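Local structure of delta-1-pyrroline-5-carboxylate dehydrogenase, mitochondrial (Mus musculus, 4E3X) at residues C66-Y80 and A92-A105. The protein oxidises L-glutamate gamma-semialdehyde to L-glutamate with NAD+ as the electron acceptor, the second step of mitochondrial proline breakdown. Sequence-based numbering, arbitrary orientation.
Sequences CVVGDEEVWTSDIQY and AKFCYADKALLNRA
Cys95, Gln79 and Lys93 bury the largest areas where 66-80 meets 92-105, and Cys95 is a worked example of a strand-end thiol that serves both as acceptor and as packing group. Its SG lies between the backbone N and the carbonyl carbon (chi1 65°), which brings it up to the Thr75 amide; that N-H points at the sulfur over 3.4 Å from Thr75 N to Cys95 SG. Cys95 SG also sits obliquely beside the six-membered ring of Trp74 and 4.0 Å from Cys66 SG.

Gln79 bends at chi2 (-74°) and rests on two rings: its CB lies over the rim of one face of Phe94, while CG stands 3.7 Å above the centre of the Tyr96 ring. Its amide is stacked on Tyr96, the planes 11° apart, and Gln79 NE2 donates to Asp77 OD1 at 2.9 Å, which fixes how the amide is turned. Tyr96 OH is hydrogen-bonded to Asp236 OD2. With an alanine here in place of Tyr96, the Gln79 amide would probably lose the surface it lies on, and Asp236 its hydroxyl partner.

The backbones form an antiparallel beta hairpin, 78-83 with 89-95, at the edge of a four-stranded mixed sheet in the aldehyde dehydrogenase fold; Gln79 and Phe94 are a hydrogen-bonded pair, bonded N to O both ways. Lys93 runs alongside Tyr80, its CD 3.4 Å from Tyr80 OH, and its CG meets Ile78 CG2. The side chain of Tyr96 is about 6 Å from that of Lys233, an NAD+-binding residue.

Just before the hairpin, Thr75 OG1 donates to Tyr96 O (2.8 Å) and accepts from Asp77 N, an ST turn. After Tyr96 the chain enters helix 99-118, with Asp98 as N-cap, OD1 accepting from Leu101 N; Leu101 packs CD2 on Val73 CG1 (3.7 Å), and Arg104 NH1 and NH2 both reach Glu71 OE1 in a salt bridge.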
loop_
_atom_site.group_PDB
_atom_site.type_symbol
_atom_site.label_atom_id
_atom_site.label_comp_id
_atom_site.label_asym_id
_atom_site.label_seq_id
_atom_site.Cartn_x
_atom_site.Cartn_y
_atom_site.Cartn_z
ATOM N N CYS B 66 -11.933 -4.475 29.565
ATOM C CA CYS B 66 -11.808 -3.677 28.356
ATOM C C CYS B 66 -11.496 -2.246 28.801
ATOM O O CYS B 66 -11.911 -1.819 29.890
ATOM C CB CYS B 66 -13.103 -3.694 27.557
ATOM S SG CYS B 66 -13.506 -5.291 26.837
ATOM N N VAL B 67 -10.754 -1.506 27.986
ATOM C CA VAL B 67 -10.454 -0.116 28.315
ATOM C C VAL B 67 -10.862 0.774 27.152
ATOM O O VAL B 67 -10.346 0.646 26.039
ATOM C CB VAL B 67 -8.963 0.123 28.666
ATOM C CG1 VAL B 67 -8.751 1.581 29.070
ATOM C CG2 VAL B 67 -8.516 -0.806 29.786
ATOM N N VAL B 68 -11.812 1.665 27.422
ATOM C CA VAL B 68 -12.264 2.648 26.444
ATOM C C VAL B 68 -12.000 4.021 27.054
ATOM O O VAL B 68 -12.526 4.347 28.121
ATOM C CB VAL B 68 -13.753 2.456 26.111
ATOM C CG1 VAL B 68 -14.250 3.560 25.191
ATOM C CG2 VAL B 68 -13.964 1.083 25.483
ATOM N N GLY B 69 -11.144 4.808 26.406
ATOM C CA GLY B 69 -10.655 6.028 27.025
ATOM C C GLY B 69 -9.838 5.650 28.248
ATOM O O GLY B 69 -8.842 4.923 28.146
ATOM N N ASP B 70 -10.273 6.119 29.415
ATOM C CA ASP B 70 -9.654 5.716 30.673
ATOM C C ASP B 70 -10.594 4.842 31.489
ATOM O O ASP B 70 -10.292 4.487 32.628
ATOM C CB ASP B 70 -9.209 6.935 31.486
ATOM C CG ASP B 70 -8.020 7.630 30.866
ATOM O OD1 ASP B 70 -7.154 6.918 30.319
ATOM O OD2 ASP B 70 -7.953 8.877 30.909
ATOM N N GLU B 71 -11.730 4.493 30.899
ATOM C CA GLU B 71 -12.744 3.713 31.607
ATOM C C GLU B 71 -12.492 2.213 31.500
ATOM O O GLU B 71 -12.289 1.690 30.408
ATOM C CB GLU B 71 -14.149 4.023 31.075
ATOM C CG GLU B 71 -15.259 3.273 31.815
ATOM C CD GLU B 71 -16.655 3.504 31.240
ATOM O OE1 GLU B 71 -16.799 4.268 30.256
ATOM O OE2 GLU B 71 -17.613 2.908 31.781
ATOM N N GLU B 72 -12.511 1.526 32.637
ATOM C CA GLU B 72 -12.425 0.071 32.658
ATOM C C GLU B 72 -13.840 -0.475 32.592
ATOM O O GLU B 72 -14.685 -0.138 33.426
ATOM C CB GLU B 72 -11.709 -0.414 33.919
ATOM C CG GLU B 72 -10.286 0.103 34.039
ATOM C CD GLU B 72 -9.529 -0.477 35.220
ATOM O OE1 GLU B 72 -10.105 -1.299 35.959
ATOM O OE2 GLU B 72 -8.348 -0.111 35.407
ATOM N N VAL B 73 -14.105 -1.289 31.576
ATOM C CA VAL B 73 -15.466 -1.739 31.300
ATOM C C VAL B 73 -15.549 -3.262 31.308
ATOM O O VAL B 73 -14.707 -3.940 30.723
ATOM C CB VAL B 73 -15.958 -1.227 29.928
ATOM C CG1 VAL B 73 -17.427 -1.549 29.734
ATOM C CG2 VAL B 73 -15.708 0.273 29.799
ATOM N N TRP B 74 -16.578 -3.786 31.966
ATOM C CA TRP B 74 -16.823 -5.221 32.006
ATOM C C TRP B 74 -18.117 -5.575 31.294
ATOM O O TRP B 74 -19.078 -4.803 31.303
ATOM C CB TRP B 74 -16.861 -5.727 33.452
ATOM C CG TRP B 74 -15.497 -5.778 34.022
ATOM C CD1 TRP B 74 -14.847 -4.777 34.688
ATOM C CD2 TRP B 74 -14.571 -6.868 33.929
ATOM N NE1 TRP B 74 -13.578 -5.179 35.022
ATOM C CE2 TRP B 74 -13.383 -6.460 34.570
ATOM C CE3 TRP B 74 -14.633 -8.150 33.367
ATOM C CZ2 TRP B 74 -12.268 -7.290 34.670
ATOM C CZ3 TRP B 74 -13.521 -8.974 33.467
ATOM C CH2 TRP B 74 -12.357 -8.541 34.115
ATOM N N THR B 75 -18.131 -6.736 30.652
ATOM C CA THR B 75 -19.372 -7.298 30.132
ATOM C C THR B 75 -19.613 -8.645 30.803
ATOM O O THR B 75 -18.787 -9.117 31.589
ATOM C CB THR B 75 -19.314 -7.571 28.620
ATOM O OG1 THR B 75 -18.413 -8.662 28.385
ATOM C CG2 THR B 75 -18.888 -6.331 27.829
ATOM N N SER B 76 -20.741 -9.266 30.470
ATOM C CA SER B 76 -21.100 -10.575 31.010
ATOM C C SER B 76 -20.324 -11.724 30.371
ATOM O O SER B 76 -20.376 -12.857 30.860
ATOM C CB SER B 76 -22.592 -10.836 30.794
ATOM O OG SER B 76 -22.865 -10.966 29.400
ATOM N N ASP B 77 -19.633 -11.453 29.270
ATOM C CA ASP B 77 -18.970 -12.523 28.536
ATOM C C ASP B 77 -17.568 -12.739 29.087
ATOM O O ASP B 77 -16.570 -12.324 28.496
ATOM C CB ASP B 77 -18.917 -12.230 27.036
ATOM C CG ASP B 77 -18.646 -13.477 26.212
ATOM O OD1 ASP B 77 -18.247 -14.501 26.802
ATOM O OD2 ASP B 77 -18.821 -13.439 24.976
ATOM N N ILE B 78 -17.508 -13.420 30.226
ATOM C CA ILE B 78 -16.262 -13.649 30.938
ATOM C C ILE B 78 -15.463 -14.771 30.286
ATOM O O ILE B 78 -16.014 -15.819 29.946
ATOM C CB ILE B 78 -16.558 -14.002 32.408
ATOM C CG1 ILE B 78 -17.285 -12.838 33.093
ATOM C CG2 ILE B 78 -15.273 -14.359 33.158
ATOM C CD1 ILE B 78 -16.466 -11.561 33.157
ATOM N N GLN B 79 -14.160 -14.543 30.121
ATOM C CA GLN B 79 -13.262 -15.504 29.494
ATOM C C GLN B 79 -12.019 -15.665 30.363
ATOM O O GLN B 79 -11.679 -14.767 31.134
ATOM C CB GLN B 79 -12.851 -15.000 28.105
ATOM C CG GLN B 79 -14.006 -14.777 27.135
ATOM C CD GLN B 79 -14.588 -16.076 26.617
ATOM O OE1 GLN B 79 -13.872 -17.060 26.436
ATOM N NE2 GLN B 79 -15.897 -16.087 26.375
ATOM N N TYR B 80 -11.347 -16.806 30.240
ATOM C CA TYR B 80 -10.104 -17.023 30.971
ATOM C C TYR B 80 -8.970 -17.382 30.036
ATOM O O TYR B 80 -9.163 -18.109 29.063
ATOM C CB TYR B 80 -10.249 -18.142 32.000
ATOM C CG TYR B 80 -11.200 -17.804 33.110
ATOM C CD1 TYR B 80 -12.531 -18.181 33.040
ATOM C CD2 TYR B 80 -10.776 -17.089 34.223
ATOM C CE1 TYR B 80 -13.417 -17.866 34.058
ATOM C CE2 TYR B 80 -11.649 -16.779 35.250
ATOM C CZ TYR B 80 -12.967 -17.162 35.160
ATOM O OH TYR B 80 -13.836 -16.840 36.179
ATOM N N ALA B 92 -5.422 -15.107 33.661
ATOM C CA ALA B 92 -6.204 -13.888 33.521
ATOM C C ALA B 92 -7.676 -14.221 33.371
ATOM O O ALA B 92 -8.034 -15.260 32.794
ATOM C CB ALA B 92 -5.718 -13.047 32.333
ATOM N N LYS B 93 -8.510 -13.336 33.912
ATOM C CA LYS B 93 -9.945 -13.335 33.683
ATOM C C LYS B 93 -10.233 -12.043 32.949
ATOM O O LYS B 93 -9.882 -10.968 33.424
ATOM C CB LYS B 93 -10.702 -13.353 35.012
ATOM C CG LYS B 93 -12.215 -13.352 34.830
ATOM C CD LYS B 93 -12.968 -13.591 36.125
ATOM C CE LYS B 93 -12.940 -12.381 37.015
ATOM N NZ LYS B 93 -13.844 -12.564 38.194
ATOM N N PHE B 94 -10.839 -12.145 31.774
ATOM C CA PHE B 94 -11.111 -10.959 30.976
ATOM C C PHE B 94 -12.520 -11.072 30.431
ATOM O O PHE B 94 -13.257 -11.971 30.821
ATOM C CB PHE B 94 -10.032 -10.746 29.888
ATOM C CG PHE B 94 -9.980 -11.822 28.830
ATOM C CD1 PHE B 94 -10.574 -11.614 27.594
ATOM C CD2 PHE B 94 -9.295 -13.013 29.046
ATOM C CE1 PHE B 94 -10.517 -12.580 26.605
ATOM C CE2 PHE B 94 -9.231 -13.995 28.059
ATOM C CZ PHE B 94 -9.840 -13.773 26.832
ATOM N N CYS B 95 -12.914 -10.155 29.563
ATOM C CA CYS B 95 -14.235 -10.256 28.969
ATOM C C CYS B 95 -14.224 -9.815 27.521
ATOM O O CYS B 95 -13.365 -9.051 27.087
ATOM C CB CYS B 95 -15.267 -9.447 29.761
ATOM S SG CYS B 95 -15.007 -7.660 29.752
ATOM N N TYR B 96 -15.196 -10.306 26.770
ATOM C CA TYR B 96 -15.353 -9.892 25.393
ATOM C C TYR B 96 -16.223 -8.641 25.320
ATOM O O TYR B 96 -17.333 -8.634 25.853
ATOM C CB TYR B 96 -16.039 -10.995 24.593
ATOM C CG TYR B 96 -15.187 -12.182 24.170
ATOM C CD1 TYR B 96 -13.796 -12.138 24.158
ATOM C CD2 TYR B 96 -15.802 -13.345 23.725
ATOM C CE1 TYR B 96 -13.049 -13.241 23.722
ATOM C CE2 TYR B 96 -15.080 -14.429 23.299
ATOM C CZ TYR B 96 -13.711 -14.381 23.296
ATOM O OH TYR B 96 -13.022 -15.492 22.854
ATOM N N ALA B 97 -15.741 -7.610 24.631
ATOM C CA ALA B 97 -16.538 -6.414 24.379
ATOM C C ALA B 97 -17.768 -6.821 23.578
ATOM O O ALA B 97 -17.650 -7.606 22.633
ATOM C CB ALA B 97 -15.724 -5.393 23.607
ATOM N N ASP B 98 -18.941 -6.322 23.963
ATOM C CA ASP B 98 -20.136 -6.529 23.146
ATOM C C ASP B 98 -20.163 -5.521 21.995
ATOM O O ASP B 98 -19.318 -4.619 21.923
ATOM C CB ASP B 98 -21.445 -6.524 23.968
ATOM C CG ASP B 98 -21.598 -5.305 24.863
ATOM O OD1 ASP B 98 -20.892 -4.306 24.673
ATOM O OD2 ASP B 98 -22.455 -5.350 25.769
ATOM N N LYS B 99 -21.103 -5.689 21.074
ATOM C CA LYS B 99 -21.167 -4.782 19.931
ATOM C C LYS B 99 -21.399 -3.333 20.360
ATOM O O LYS B 99 -20.816 -2.412 19.797
ATOM C CB LYS B 99 -22.194 -5.263 18.902
ATOM C CG LYS B 99 -21.850 -6.647 18.381
ATOM C CD LYS B 99 -22.745 -7.121 17.242
ATOM C CE LYS B 99 -22.312 -6.557 15.900
ATOM N NZ LYS B 99 -23.243 -6.987 14.818
ATOM N N ALA B 100 -22.231 -3.133 21.375
ATOM C CA ALA B 100 -22.435 -1.788 21.907
ATOM C C ALA B 100 -21.124 -1.156 22.381
ATOM O O ALA B 100 -20.849 0.016 22.093
ATOM C CB ALA B 100 -23.441 -1.818 23.043
ATOM N N LEU B 101 -20.320 -1.920 23.114
ATOM C CA LEU B 101 -19.079 -1.376 23.648
ATOM C C LEU B 101 -18.092 -1.083 22.524
ATOM O O LEU B 101 -17.390 -0.077 22.555
ATOM C CB LEU B 101 -18.459 -2.308 24.697
ATOM C CG LEU B 101 -17.160 -1.807 25.327
ATOM C CD1 LEU B 101 -17.382 -0.446 25.983
ATOM C CD2 LEU B 101 -16.668 -2.818 26.335
ATOM N N LEU B 102 -18.041 -1.963 21.532
ATOM C CA LEU B 102 -17.166 -1.730 20.396
ATOM C C LEU B 102 -17.558 -0.448 19.665
ATOM O O LEU B 102 -16.703 0.348 19.290
ATOM C CB LEU B 102 -17.189 -2.930 19.453
ATOM C CG LEU B 102 -16.532 -4.207 19.986
ATOM C CD1 LEU B 102 -16.767 -5.345 19.016
ATOM C CD2 LEU B 102 -15.032 -4.018 20.250
ATOM N N ASN B 103 -18.855 -0.245 19.468
ATOM C CA ASN B 103 -19.293 0.972 18.809
ATOM C C ASN B 103 -19.031 2.226 19.648
ATOM O O ASN B 103 -18.685 3.277 19.111
ATOM C CB ASN B 103 -20.755 0.853 18.368
ATOM C CG ASN B 103 -20.904 0.043 17.076
ATOM O OD1 ASN B 103 -21.662 -0.928 17.008
ATOM N ND2 ASN B 103 -20.156 0.431 16.057
ATOM N N ARG B 104 -19.183 2.110 20.964
ATOM C CA ARG B 104 -18.831 3.199 21.864
ATOM C C ARG B 104 -17.347 3.526 21.752
ATOM O O ARG B 104 -16.951 4.698 21.755
ATOM C CB ARG B 104 -19.145 2.815 23.301
ATOM C CG ARG B 104 -18.840 3.923 24.263
ATOM C CD ARG B 104 -19.884 3.975 25.343
ATOM N NE ARG B 104 -19.608 3.009 26.397
ATOM C CZ ARG B 104 -18.696 3.200 27.341
ATOM N NH1 ARG B 104 -17.958 4.297 27.326
ATOM N NH2 ARG B 104 -18.516 2.294 28.289
ATOM N N ALA B 105 -16.526 2.484 21.654
ATOM C CA ALA B 105 -15.084 2.660 21.525
ATOM C C ALA B 105 -14.723 3.366 20.226
ATOM O O ALA B 105 -13.851 4.236 20.213
ATOM C CB ALA B 105 -14.378 1.317 21.610
#